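Local coordinates for protein glucuronoarabinoxylan endo-1,4-beta-xylanase (Clostridium papyrosolvens, PDB 4FMV) that probably cleaves internal beta-1,4 linkages in xylan, and perhaps in beta-glucans, with the family 30 glycoside hydrolase portion of a longer modular enzyme, at residues Val334-Phe340 / Gly370-Leu376; Ser3-Leu9 / Val301-Pro307; Asp40-Ser44 / Ala284-Gly288; Val211-Ala215 / Asp252-Gly257; Asn142-Tyr146 / Pro176-Leu182. The contacts are given in a common frame with arbitrary orientation. Numbering follows the deposited sequence.

Contact 1 of 5, residues Val334-Phe340 / Gly370-Leu376; sequences VSQKFNF and GSFTAQL
Strands 334-340 and 371-376 run antiparallel in the beta side domain, their axes 4.6 Å apart and directions at 151°. Gly-370 leads in with positive phi (75/12), comfortable for glycine, and its O accepts Phe-340 N at 2.7 Å. Ser-371 (t) faces Asn-339; its OG receives Lys-337 NZ at 2.9 Å and lies 2.9 Å from Asn-339 OD1. Phe-372 (p) makes a hydrogen-bonded pair with Phe-338 (m): Phe-338 N to Phe-372 O is 2.9 Å, Phe-372 N to Phe-338 O 3.1 Å. The rings tilt 21° from parallel but, with centroids 4.9 Å apart, scarcely overlap. Thr-373 faces Lys-337. Small Ala-374 exchanges bonds with Gln-336 (Gln-336 N to Ala-374 O 2.8 Å) and leaves room beside Phe-338. Gln-375 faces Ser-335; Leu-376 N reaches Val-334 O at 2.8 Å. Ile-324 and Phe-384 cover the phenylalanine face. Alternation turns mostly apolar groups into the sandwich core, Gln-336 excepted, its NE2 satisfied by Ser-3 O and Lys-337 O, and polar groups onto the more exposed face.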
# COMPACT_ATOMS: atom_id res chain seq x y z
N VAL A 334 16.58 22.93 8.14
CA VAL A 334 16.10 24.09 7.40
C VAL A 334 14.76 24.55 7.95
O VAL A 334 13.94 23.72 8.36
CB VAL A 334 15.96 23.77 5.89
CG1 VAL A 334 15.20 24.88 5.18
CG2 VAL A 334 17.32 23.56 5.26
N SER A 335 14.53 25.85 7.98
CA SER A 335 13.25 26.39 8.40
C SER A 335 12.32 26.37 7.19
O SER A 335 12.75 26.68 6.07
CB SER A 335 13.40 27.81 8.93
OG SER A 335 13.52 28.72 7.85
N GLN A 336 11.05 26.00 7.41
CA GLN A 336 10.06 26.03 6.33
C GLN A 336 8.78 26.72 6.78
O GLN A 336 8.21 26.39 7.83
CB GLN A 336 9.74 24.62 5.83
CG GLN A 336 8.68 24.58 4.71
CD GLN A 336 9.15 25.27 3.43
OE1 GLN A 336 10.10 24.81 2.78
NE2 GLN A 336 8.48 26.36 3.06
N LYS A 337 8.33 27.70 5.99
CA LYS A 337 7.09 28.41 6.28
C LYS A 337 5.94 27.76 5.51
O LYS A 337 6.08 27.41 4.33
CB LYS A 337 7.21 29.88 5.87
CG LYS A 337 5.94 30.67 6.09
CD LYS A 337 6.10 32.09 5.57
CE LYS A 337 4.90 32.96 5.93
NZ LYS A 337 4.98 33.37 7.36
N PHE A 338 4.82 27.59 6.21
CA PHE A 338 3.64 27.00 5.61
C PHE A 338 2.47 27.98 5.70
O PHE A 338 2.28 28.63 6.73
CB PHE A 338 3.26 25.72 6.34
CG PHE A 338 4.34 24.67 6.36
CD1 PHE A 338 4.41 23.71 5.37
CD2 PHE A 338 5.25 24.62 7.40
CE1 PHE A 338 5.38 22.72 5.40
CE2 PHE A 338 6.24 23.63 7.44
CZ PHE A 338 6.30 22.69 6.43
N ASN A 339 1.68 28.08 4.62
CA ASN A 339 0.50 28.95 4.58
C ASN A 339 -0.76 28.17 4.19
O ASN A 339 -0.81 27.56 3.12
CB ASN A 339 0.67 30.06 3.54
CG ASN A 339 1.94 30.85 3.73
OD1 ASN A 339 2.41 31.05 4.86
ND2 ASN A 339 2.49 31.35 2.62
N PHE A 340 -1.78 28.23 5.04
CA PHE A 340 -3.07 27.63 4.72
C PHE A 340 -3.91 28.61 3.91
O PHE A 340 -3.99 29.81 4.23
CB PHE A 340 -3.82 27.27 5.99
CG PHE A 340 -3.15 26.21 6.82
CD1 PHE A 340 -3.19 24.87 6.44
CD2 PHE A 340 -2.50 26.55 8.01
CE1 PHE A 340 -2.58 23.89 7.22
CE2 PHE A 340 -1.90 25.58 8.80
CZ PHE A 340 -1.94 24.25 8.40
N GLY A 370 -3.15 32.14 9.45
CA GLY A 370 -3.10 31.04 8.51
C GLY A 370 -1.69 30.54 8.22
O GLY A 370 -1.50 29.76 7.30
N SER A 371 -0.71 30.98 9.02
CA SER A 371 0.69 30.66 8.76
C SER A 371 1.46 30.12 9.97
O SER A 371 1.23 30.56 11.10
CB SER A 371 1.41 31.90 8.24
OG SER A 371 2.69 31.56 7.73
N PHE A 372 2.37 29.18 9.74
CA PHE A 372 3.31 28.78 10.79
C PHE A 372 4.65 28.39 10.19
O PHE A 372 4.70 27.88 9.07
CB PHE A 372 2.76 27.65 11.65
CG PHE A 372 2.82 26.29 11.00
CD1 PHE A 372 1.79 25.85 10.20
CD2 PHE A 372 3.92 25.46 11.20
CE1 PHE A 372 1.84 24.61 9.60
CE2 PHE A 372 3.98 24.21 10.60
CZ PHE A 372 2.94 23.78 9.80
N THR A 373 5.73 28.61 10.94
CA THR A 373 7.06 28.23 10.49
C THR A 373 7.64 27.14 11.40
O THR A 373 7.47 27.16 12.62
CB THR A 373 8.02 29.44 10.41
OG1 THR A 373 7.46 30.43 9.54
CG2 THR A 373 9.40 29.02 9.88
N ALA A 374 8.33 26.18 10.79
CA ALA A 374 8.89 25.07 11.55
C ALA A 374 10.32 24.81 11.12
O ALA A 374 10.71 25.11 10.00
CB ALA A 374 8.02 23.82 11.36
N GLN A 375 11.11 24.27 12.04
CA GLN A 375 12.42 23.72 11.72
C GLN A 375 12.24 22.27 11.26
O GLN A 375 11.64 21.48 11.96
CB GLN A 375 13.31 23.71 12.97
CG GLN A 375 13.70 25.10 13.44
CD GLN A 375 14.59 25.80 12.44
OE1 GLN A 375 14.20 26.81 11.84
NE2 GLN A 375 15.80 25.25 12.23
N LEU A 376 12.77 21.94 10.10
CA LEU A 376 12.81 20.54 9.66
C LEU A 376 14.23 20.01 9.85
O LEU A 376 15.16 20.46 9.18
CB LEU A 376 12.41 20.43 8.18
CG LEU A 376 11.12 21.10 7.74
CD1 LEU A 376 10.93 20.94 6.23
CD2 LEU A 376 9.92 20.54 8.53

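Contact 2 of 5, residues Ser3-Leu9 / Val301-Pro307; sequences SDVTVNL and VDATATP
The extended segment 3-9 meets 301-307 antiparallel, strand axes 4.8 Å apart at 166°, with Val-7 opposite Ala-303 as a non-hydrogen-bonded pair (CA to CA 4.3 Å). Asn-8 N donates to Asp-302 O at 2.8 Å, and Thr-304 N to Thr-6 O at 3.2 Å. Thr-304, rotamer m, then replaces a backbone acceptor with its own hydroxyl: Thr-6 N bonds OG1 at 2.9 Å, almost straight. Such a pairing of the extreme N-terminus with chain that follows the barrel belongs to the side domain of family 30 enzymes, built from both ends of the sequence. Val-5 (t) sends CG2 to within 3.5 Å of Pro-307 CG, whose C-gamma-endo ring offers a rigid apolar surface. Val-7, also t, spreads its branches, CG1 4.1 Å from Val-301 CG2 (Val-301 is m) and CG2 4.0 Å from Ala-303 CB. Asn-8 (t) directs OD1 to Asn-342 and Asp-302 its OD2 to Ser-11. Ser-3, the first modelled residue (chi1 93°), donates OG to Pro-307 O at 3.0 Å.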
# COMPACT_ATOMS: atom_id res chain seq x y z
N SER A 3 11.33 29.23 -0.31
CA SER A 3 9.98 29.61 -0.71
C SER A 3 8.91 28.99 0.21
O SER A 3 9.10 27.89 0.73
CB SER A 3 9.72 29.20 -2.16
OG SER A 3 9.13 27.92 -2.22
N ASP A 4 7.81 29.70 0.40
CA ASP A 4 6.75 29.25 1.29
C ASP A 4 6.03 28.07 0.68
O ASP A 4 5.97 27.93 -0.54
CB ASP A 4 5.71 30.36 1.53
CG ASP A 4 6.24 31.53 2.33
OD1 ASP A 4 7.40 31.47 2.80
OD2 ASP A 4 5.49 32.51 2.49
N VAL A 5 5.45 27.24 1.53
CA VAL A 5 4.53 26.22 1.08
C VAL A 5 3.12 26.76 1.23
O VAL A 5 2.75 27.28 2.29
CB VAL A 5 4.66 24.93 1.92
CG1 VAL A 5 3.45 24.01 1.68
CG2 VAL A 5 5.93 24.20 1.57
N THR A 6 2.34 26.67 0.16
CA THR A 6 0.92 27.00 0.20
C THR A 6 0.11 25.71 0.28
O THR A 6 0.19 24.87 -0.61
CB THR A 6 0.49 27.78 -1.06
OG1 THR A 6 1.32 28.94 -1.20
CG2 THR A 6 -0.96 28.21 -0.96
N VAL A 7 -0.64 25.54 1.36
CA VAL A 7 -1.52 24.37 1.48
C VAL A 7 -2.94 24.82 1.18
O VAL A 7 -3.51 25.64 1.92
CB VAL A 7 -1.43 23.72 2.88
CG1 VAL A 7 -2.34 22.49 2.96
CG2 VAL A 7 -0.00 23.30 3.16
N ASN A 8 -3.51 24.35 0.08
CA ASN A 8 -4.85 24.81 -0.26
C ASN A 8 -5.82 23.74 0.15
O ASN A 8 -5.99 22.74 -0.54
CB ASN A 8 -4.97 25.07 -1.77
CG ASN A 8 -6.37 25.52 -2.19
OD1 ASN A 8 -7.20 25.85 -1.34
ND2 ASN A 8 -6.63 25.54 -3.49
N LEU A 9 -6.52 24.01 1.24
CA LEU A 9 -7.39 23.03 1.88
C LEU A 9 -8.65 22.84 1.05
O LEU A 9 -9.42 21.91 1.28
CB LEU A 9 -7.76 23.52 3.28
CG LEU A 9 -6.57 23.63 4.24
CD1 LEU A 9 -6.95 24.36 5.52
CD2 LEU A 9 -6.01 22.23 4.54
N VAL A 301 -4.66 17.09 -0.51
CA VAL A 301 -4.98 18.41 -1.04
C VAL A 301 -3.72 19.04 -1.62
O VAL A 301 -2.61 18.58 -1.35
CB VAL A 301 -5.56 19.33 0.05
CG1 VAL A 301 -6.83 18.73 0.63
CG2 VAL A 301 -4.53 19.57 1.15
N ASP A 302 -3.90 20.08 -2.44
CA ASP A 302 -2.78 20.77 -3.08
C ASP A 302 -1.87 21.43 -2.08
O ASP A 302 -2.32 22.19 -1.23
CB ASP A 302 -3.29 21.85 -4.03
CG ASP A 302 -3.51 21.33 -5.42
OD1 ASP A 302 -2.68 20.50 -5.86
OD2 ASP A 302 -4.51 21.73 -6.05
N ALA A 303 -0.58 21.16 -2.20
CA ALA A 303 0.44 21.83 -1.39
C ALA A 303 1.71 21.98 -2.22
O ALA A 303 2.05 21.10 -3.02
CB ALA A 303 0.72 21.04 -0.12
N THR A 304 2.41 23.10 -2.03
CA THR A 304 3.65 23.29 -2.77
C THR A 304 4.54 22.09 -2.45
O THR A 304 4.95 21.91 -1.31
CB THR A 304 4.31 24.57 -2.29
OG1 THR A 304 3.34 25.62 -2.30
CG2 THR A 304 5.52 24.96 -3.15
N ALA A 305 4.91 21.32 -3.48
CA ALA A 305 5.51 19.99 -3.26
C ALA A 305 7.01 19.95 -2.99
O ALA A 305 7.52 19.05 -2.28
CB ALA A 305 5.12 19.03 -4.39
N THR A 306 7.73 20.89 -3.59
CA THR A 306 9.19 20.97 -3.45
C THR A 306 9.58 22.42 -3.22
O THR A 306 10.06 23.08 -4.15
CB THR A 306 9.89 20.48 -4.73
OG1 THR A 306 9.48 21.32 -5.83
CG2 THR A 306 9.51 19.08 -5.05
N PRO A 307 9.33 22.94 -2.00
CA PRO A 307 9.54 24.37 -1.69
C PRO A 307 11.00 24.78 -1.64
O PRO A 307 11.31 25.97 -1.73
CB PRO A 307 8.92 24.51 -0.29
CG PRO A 307 9.05 23.15 0.30
CD PRO A 307 8.83 22.19 -0.83

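Contact 3 of 5, residues Asp40-Ser44 / Ala284-Gly288; sequences DLGYS and AYVLG
In this (beta/alpha)8 barrel the last helix packs beside the first, and here helix 282-291 receives the turn that leads from helix 31-40 to barrel strand 45-49. Leu-41 approaches Gly-288 most closely, CA to CA 5.1 Å. Lacking a side chain, Gly-288 leaves a shallow hollow on the helix; a CB there would come within 3.5 Å of Leu-41 CB. Leu-41, with chi1 m and chi2 t, lays its branches along the helix surface: CD1 lies 3.9 Å from Ala-284 CB, in the space an alanine allows, and CD2 lies 3.8 Å from Tyr-285 CD1, whose ring (m) bounds the hollow. Gly-42 ends the preceding helix at positive phi (63/28), a conformation glycine adopts without strain, and so redirects the chain. Tyr-43 (m) can then reach across to helix 282-291, with Leu-287 (t, p) under one face of its ring: Leu-287 CD2 is 4.1 Å from the Tyr-43 ring centroid in a CH-pi contact. Beyond the segments, Tyr-38 meets this ring edge-to-face. Being both flat and polar-tipped, tyrosine fits the apolar crevice yet finds a buried carbonyl: Tyr-43 OH donates to Ala-284 O at 2.8 Å, an oxygen that also accepts Gly-288 N at 2.9 Å.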
# COMPACT_ATOMS: atom_id res chain seq x y z
N ASP A 40 -0.77 1.42 17.68
CA ASP A 40 0.10 2.55 18.03
C ASP A 40 0.40 3.37 16.79
O ASP A 40 0.26 4.58 16.83
CB ASP A 40 1.46 2.09 18.62
CG ASP A 40 1.33 1.48 20.03
OD1 ASP A 40 0.27 1.65 20.66
OD2 ASP A 40 2.29 0.85 20.50
N LEU A 41 0.83 2.72 15.71
CA LEU A 41 1.14 3.42 14.46
C LEU A 41 -0.05 3.56 13.51
O LEU A 41 0.09 4.13 12.42
CB LEU A 41 2.30 2.77 13.72
CG LEU A 41 3.57 2.57 14.55
CD1 LEU A 41 4.72 2.03 13.71
CD2 LEU A 41 3.98 3.85 15.26
N GLY A 42 -1.20 3.02 13.90
CA GLY A 42 -2.43 3.23 13.15
C GLY A 42 -2.49 2.70 11.72
O GLY A 42 -3.23 3.25 10.90
N TYR A 43 -1.73 1.65 11.41
CA TYR A 43 -1.82 1.06 10.06
C TYR A 43 -3.27 0.67 9.76
O TYR A 43 -3.96 0.05 10.59
CB TYR A 43 -0.94 -0.17 9.89
CG TYR A 43 0.53 0.06 9.88
CD1 TYR A 43 1.07 1.28 10.24
CD2 TYR A 43 1.40 -0.95 9.49
CE1 TYR A 43 2.46 1.47 10.25
CE2 TYR A 43 2.76 -0.77 9.51
CZ TYR A 43 3.29 0.44 9.87
OH TYR A 43 4.67 0.60 9.88
N SER A 44 -3.75 1.14 8.62
CA SER A 44 -5.13 0.93 8.18
C SER A 44 -5.37 -0.16 7.10
O SER A 44 -6.49 -0.31 6.62
CB SER A 44 -5.72 2.27 7.77
OG SER A 44 -4.83 2.87 6.84
N ALA A 284 9.19 1.25 10.22
CA ALA A 284 7.77 1.18 10.60
C ALA A 284 7.24 2.56 10.96
O ALA A 284 6.11 2.90 10.63
CB ALA A 284 7.56 0.21 11.78
N TYR A 285 8.06 3.34 11.65
CA TYR A 285 7.70 4.70 12.05
C TYR A 285 7.67 5.66 10.85
O TYR A 285 6.81 6.55 10.79
CB TYR A 285 8.66 5.21 13.12
CG TYR A 285 8.62 4.40 14.41
CD1 TYR A 285 7.69 4.69 15.40
CD2 TYR A 285 9.49 3.34 14.62
CE1 TYR A 285 7.64 3.96 16.58
CE2 TYR A 285 9.45 2.60 15.82
CZ TYR A 285 8.52 2.91 16.78
OH TYR A 285 8.46 2.21 17.96
N VAL A 286 8.58 5.47 9.89
CA VAL A 286 8.50 6.24 8.64
C VAL A 286 7.10 6.07 8.04
O VAL A 286 6.43 7.05 7.69
CB VAL A 286 9.53 5.78 7.60
CG1 VAL A 286 9.23 6.46 6.21
CG2 VAL A 286 10.96 6.09 8.08
N LEU A 287 6.64 4.83 7.90
CA LEU A 287 5.30 4.60 7.35
C LEU A 287 4.23 5.16 8.26
O LEU A 287 3.20 5.67 7.79
CB LEU A 287 5.07 3.11 7.05
CG LEU A 287 3.75 2.72 6.38
CD1 LEU A 287 3.66 3.36 4.99
CD2 LEU A 287 3.64 1.20 6.26
N GLY A 288 4.45 5.08 9.58
CA GLY A 288 3.51 5.62 10.55
C GLY A 288 3.30 7.13 10.49
O GLY A 288 2.23 7.63 10.87

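Contact 4 of 5, residues Val211-Ala215 / Asp252-Gly257; sequences VNNMA and DSMVTG
No hydrogen bond crosses between 211-215 and 252-257; the two compact backbones rest on each other through van der Waals contacts. Each is braced internally. In the first, Met-214 N bonds Val-211 O at 2.9 Å across a turn, whereas at the end of helix 240-255 the bond from Gly-257 N to Asp-252 O, 2.9 Å, spans five residues and so widens the last turn. The closest backbones are those of Ala-215 and Gly-257, CA to CA 4.6 Å. Side-chain packing centres on Met-214, with chi1 m and then extended through chi2 and chi3 (both t), which brings SD to 3.5 Å from Asp-252 CB; a long, flexible thioether suits this narrow, buried gap. Thr-256 (m) presents its methyl, CG2 being 3.5 Å from Val-211 O and 4.2 Å from Ala-215 CB. Val-211 (t) puts CG2 3.5 Å from Asp-252 OD2, a carboxylate oxygen that forms a salt bridge with Lys-248. One backbone contact is of the CA-H...O kind: Gly-257 CA lies 3.4 Å from Met-214 O. Glycine is apt here, since a CB would clash with Ser-253 O. The contact lays the loop between barrel strand 201-205 and helix 217-221 against the C-terminal end of helix 240-255; Met-214 also touches Phe-206 and Glu-249, while Met-254 turns to strands 11-22 and 311-318.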
# COMPACT_ATOMS: atom_id res chain seq x y z
N VAL A 211 10.42 7.65 -10.61
CA VAL A 211 9.37 8.60 -10.21
C VAL A 211 8.40 8.94 -11.36
O VAL A 211 7.17 8.91 -11.17
CB VAL A 211 10.00 9.86 -9.59
CG1 VAL A 211 8.92 10.83 -9.12
CG2 VAL A 211 10.90 9.43 -8.41
N ASN A 212 8.91 9.26 -12.55
CA ASN A 212 8.02 9.60 -13.64
C ASN A 212 7.09 8.43 -14.00
O ASN A 212 5.97 8.65 -14.52
CB ASN A 212 8.81 10.06 -14.88
CG ASN A 212 9.68 8.96 -15.46
OD1 ASN A 212 10.73 8.63 -14.91
ND2 ASN A 212 9.26 8.41 -16.59
N ASN A 213 7.53 7.21 -13.73
CA ASN A 213 6.73 6.03 -14.07
C ASN A 213 5.71 5.69 -13.00
O ASN A 213 4.97 4.72 -13.12
CB ASN A 213 7.60 4.82 -14.45
CG ASN A 213 8.16 4.95 -15.87
OD1 ASN A 213 7.48 5.47 -16.73
ND2 ASN A 213 9.42 4.54 -16.10
N MET A 214 5.67 6.51 -11.95
CA MET A 214 4.64 6.39 -10.92
C MET A 214 3.32 7.01 -11.37
O MET A 214 2.26 6.66 -10.86
CB MET A 214 5.10 7.02 -9.61
CG MET A 214 6.30 6.32 -8.97
SD MET A 214 6.84 7.08 -7.41
CE MET A 214 8.39 6.19 -7.13
N ALA A 215 3.39 7.97 -12.30
CA ALA A 215 2.19 8.57 -12.88
C ALA A 215 1.63 7.62 -13.95
O ALA A 215 2.40 6.96 -14.66
CB ALA A 215 2.52 9.95 -13.51
N ASP A 252 6.34 10.41 -3.14
CA ASP A 252 6.21 10.36 -4.60
C ASP A 252 4.97 9.55 -5.02
O ASP A 252 4.28 9.90 -5.97
CB ASP A 252 7.48 9.77 -5.24
CG ASP A 252 8.68 10.76 -5.25
OD1 ASP A 252 8.46 11.98 -5.35
OD2 ASP A 252 9.85 10.31 -5.16
N SER A 253 4.68 8.48 -4.30
CA SER A 253 3.49 7.67 -4.59
C SER A 253 2.21 8.49 -4.37
O SER A 253 1.24 8.30 -5.09
CB SER A 253 3.44 6.41 -3.70
OG SER A 253 3.04 6.74 -2.38
N MET A 254 2.23 9.38 -3.38
CA MET A 254 1.09 10.24 -3.08
C MET A 254 0.98 11.40 -4.07
O MET A 254 -0.10 11.71 -4.55
CB MET A 254 1.21 10.81 -1.66
CG MET A 254 1.02 9.77 -0.55
SD MET A 254 -0.67 9.12 -0.46
CE MET A 254 -0.50 7.42 -0.98
N VAL A 255 2.12 12.04 -4.35
CA VAL A 255 2.14 13.31 -5.09
C VAL A 255 2.21 13.11 -6.62
O VAL A 255 1.34 13.57 -7.36
CB VAL A 255 3.24 14.27 -4.55
CG1 VAL A 255 3.44 15.49 -5.49
CG2 VAL A 255 2.89 14.74 -3.12
N THR A 256 3.27 12.47 -7.09
CA THR A 256 3.34 12.07 -8.50
C THR A 256 2.38 10.93 -8.87
O THR A 256 1.73 10.97 -9.91
CB THR A 256 4.77 11.72 -8.89
OG1 THR A 256 5.58 12.86 -8.65
CG2 THR A 256 4.87 11.38 -10.39
N GLY A 257 2.28 9.91 -8.01
CA GLY A 257 1.46 8.76 -8.33
C GLY A 257 -0.03 8.96 -8.12
O GLY A 257 -0.85 8.27 -8.73

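Contact 5 of 5, residues Asn142-Tyr146 / Pro176-Leu182; sequences NEPDY and PESFQFL
Two type I turns, Glu-143 to Tyr-146 and Ser-178 to Phe-181, meet with Glu-143 beside Ser-178 (CA to CA 4.7 Å). Asp-145 (p) is the chief acceptor: OD2 takes a very short bond from Ser-178 OG at 2.5 Å, and OD1 receives Phe-179 N at 3.2 Å. Ser-178 (t) is used twice, since its OG also accepts Leu-182 N at 3.0 Å; a small hydroxyl can relay in this way between aspartate and backbone. Glu-143 N reaches Glu-177 O at 2.9 Å, but weakly, the angle being 125°. Phe-179 (p) stacks face-to-face with Tyr-146 (t), centroids 4.6 Å apart and planes at 29°, at the more exposed part of the contact. The two glutamate carboxylates find their partners outside the segments: Glu-143 OE2 at His-205, Glu-177 at Arg-47, Thr-231, Ser-86, Ser-139 and His-205. Asn-142 OD1 also accepts from Arg-47. This Asn-Glu pair follows the fourth barrel strand, where clan GH-A hydrolases carry their acid/base glutamate, so Glu-143 is probably that residue. The turns lie at the C-terminal ends of neighbouring parallel strands 137-139 and 172-178, with strand 201-205 next and helix 183-190 packing on Pro-144 and Pro-176.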
# COMPACT_ATOMS: atom_id res chain seq x y z
N ASN A 142 0.21 -12.18 -7.68
CA ASN A 142 1.39 -11.39 -7.34
C ASN A 142 2.46 -11.44 -8.44
O ASN A 142 2.89 -12.52 -8.84
CB ASN A 142 2.03 -11.94 -6.06
CG ASN A 142 3.24 -11.13 -5.65
OD1 ASN A 142 3.09 -9.98 -5.22
ND2 ASN A 142 4.44 -11.70 -5.80
N GLU A 143 2.90 -10.27 -8.90
CA GLU A 143 4.00 -10.17 -9.88
C GLU A 143 3.97 -11.23 -10.97
O GLU A 143 4.92 -12.01 -11.12
CB GLU A 143 5.37 -10.17 -9.16
CG GLU A 143 5.46 -9.04 -8.13
CD GLU A 143 6.84 -8.85 -7.56
OE1 GLU A 143 7.76 -9.57 -7.97
OE2 GLU A 143 7.00 -7.97 -6.69
N PRO A 144 2.88 -11.24 -11.76
CA PRO A 144 2.74 -12.19 -12.86
C PRO A 144 3.84 -11.99 -13.87
O PRO A 144 4.08 -12.89 -14.68
CB PRO A 144 1.41 -11.78 -13.50
CG PRO A 144 1.32 -10.28 -13.18
CD PRO A 144 1.78 -10.26 -11.74
N ASP A 145 4.44 -10.79 -13.88
CA ASP A 145 5.55 -10.45 -14.79
C ASP A 145 6.97 -10.54 -14.19
O ASP A 145 7.91 -10.15 -14.86
CB ASP A 145 5.33 -9.08 -15.43
CG ASP A 145 5.17 -7.98 -14.40
OD1 ASP A 145 5.16 -8.30 -13.19
OD2 ASP A 145 5.07 -6.80 -14.80
N TYR A 146 7.14 -10.92 -12.93
CA TYR A 146 8.45 -11.44 -12.60
C TYR A 146 8.19 -12.72 -11.84
O TYR A 146 8.44 -12.81 -10.64
CB TYR A 146 8.95 -10.38 -11.60
CG TYR A 146 10.41 -10.31 -11.29
CD1 TYR A 146 11.29 -9.70 -12.17
CD2 TYR A 146 10.91 -10.81 -10.09
CE1 TYR A 146 12.63 -9.61 -11.88
CE2 TYR A 146 12.26 -10.74 -9.80
CZ TYR A 146 13.12 -10.13 -10.70
OH TYR A 146 14.47 -10.04 -10.43
N PRO A 176 -2.95 -5.84 -11.85
CA PRO A 176 -2.07 -7.02 -12.01
C PRO A 176 -0.97 -7.23 -10.96
O PRO A 176 -0.33 -8.27 -11.03
CB PRO A 176 -1.52 -6.86 -13.43
CG PRO A 176 -1.37 -5.41 -13.57
CD PRO A 176 -2.57 -4.80 -12.83
N GLU A 177 -0.66 -6.23 -10.13
CA GLU A 177 0.50 -6.28 -9.23
C GLU A 177 1.82 -6.56 -9.96
O GLU A 177 2.58 -7.45 -9.56
CB GLU A 177 0.29 -7.28 -8.10
CG GLU A 177 -0.86 -6.92 -7.11
CD GLU A 177 -0.64 -7.58 -5.77
OE1 GLU A 177 0.18 -7.04 -5.00
OE2 GLU A 177 -1.26 -8.65 -5.49
N SER A 178 2.08 -5.81 -11.02
CA SER A 178 3.36 -5.88 -11.71
C SER A 178 4.48 -5.50 -10.75
O SER A 178 4.33 -4.59 -9.92
CB SER A 178 3.36 -4.92 -12.90
OG SER A 178 4.67 -4.77 -13.40
N PHE A 179 5.62 -6.20 -10.86
CA PHE A 179 6.71 -6.01 -9.91
C PHE A 179 7.25 -4.59 -9.92
O PHE A 179 7.74 -4.11 -8.91
CB PHE A 179 7.83 -7.03 -10.17
CG PHE A 179 8.71 -6.70 -11.36
CD1 PHE A 179 8.25 -6.91 -12.66
CD2 PHE A 179 10.00 -6.24 -11.19
CE1 PHE A 179 9.06 -6.63 -13.77
CE2 PHE A 179 10.83 -5.95 -12.29
CZ PHE A 179 10.35 -6.15 -13.59
N GLN A 180 7.36 -4.01 -11.12
CA GLN A 180 7.65 -2.59 -11.35
C GLN A 180 6.60 -1.55 -11.79
O GLN A 180 7.00 -0.55 -12.40
CB GLN A 180 9.09 -2.29 -11.81
CG GLN A 180 9.50 -2.78 -13.12
CD GLN A 180 10.92 -2.32 -13.48
OE1 GLN A 180 11.13 -1.69 -14.50
NE2 GLN A 180 11.89 -2.65 -12.63
N PHE A 181 5.32 -1.90 -11.75
CA PHE A 181 4.27 -1.02 -12.25
C PHE A 181 4.44 -0.90 -13.77
O PHE A 181 4.23 0.17 -14.35
CB PHE A 181 4.36 0.36 -11.58
CG PHE A 181 3.09 1.19 -11.68
CD1 PHE A 181 1.90 0.63 -12.08
CD2 PHE A 181 3.12 2.55 -11.39
CE1 PHE A 181 0.74 1.38 -12.15
CE2 PHE A 181 1.96 3.31 -11.46
CZ PHE A 181 0.77 2.73 -11.84
N LEU A 182 4.83 -1.98 -14.42
CA LEU A 182 4.98 -1.95 -15.87
C LEU A 182 3.59 -1.85 -16.50
O LEU A 182 2.72 -2.72 -16.27
CB LEU A 182 5.74 -3.19 -16.36
CG LEU A 182 7.19 -3.33 -15.87
CD1 LEU A 182 7.90 -4.58 -16.45
CD2 LEU A 182 7.99 -2.07 -16.17

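How the contacts relate
Contacts 1 and 2 build one beta domain: strand 5-8 lies between 299-303 and 334-341, and Asn-339 probably hydrogen-bonds Val-5 and Val-7. Both are partly buried; contact 1 is regular backbone pairing, contact 2 less regular, with hydroxyls filling in. The other three belong to the barrel, where loops and helices meet without strand register. Contact 3 is buried and mainly apolar, with one tyrosine bond; contact 4, partly buried, has no crossing hydrogen bond; contact 5, buried beside the probable active site, is richly polar. Phe-181 of contact 5 packs on Met-214 of contact 4, whose Val-255 touches Ala-305 of contact 2, joining barrel to side domain. Contacts 1 and 5 lie farthest apart, centres about 40 Å.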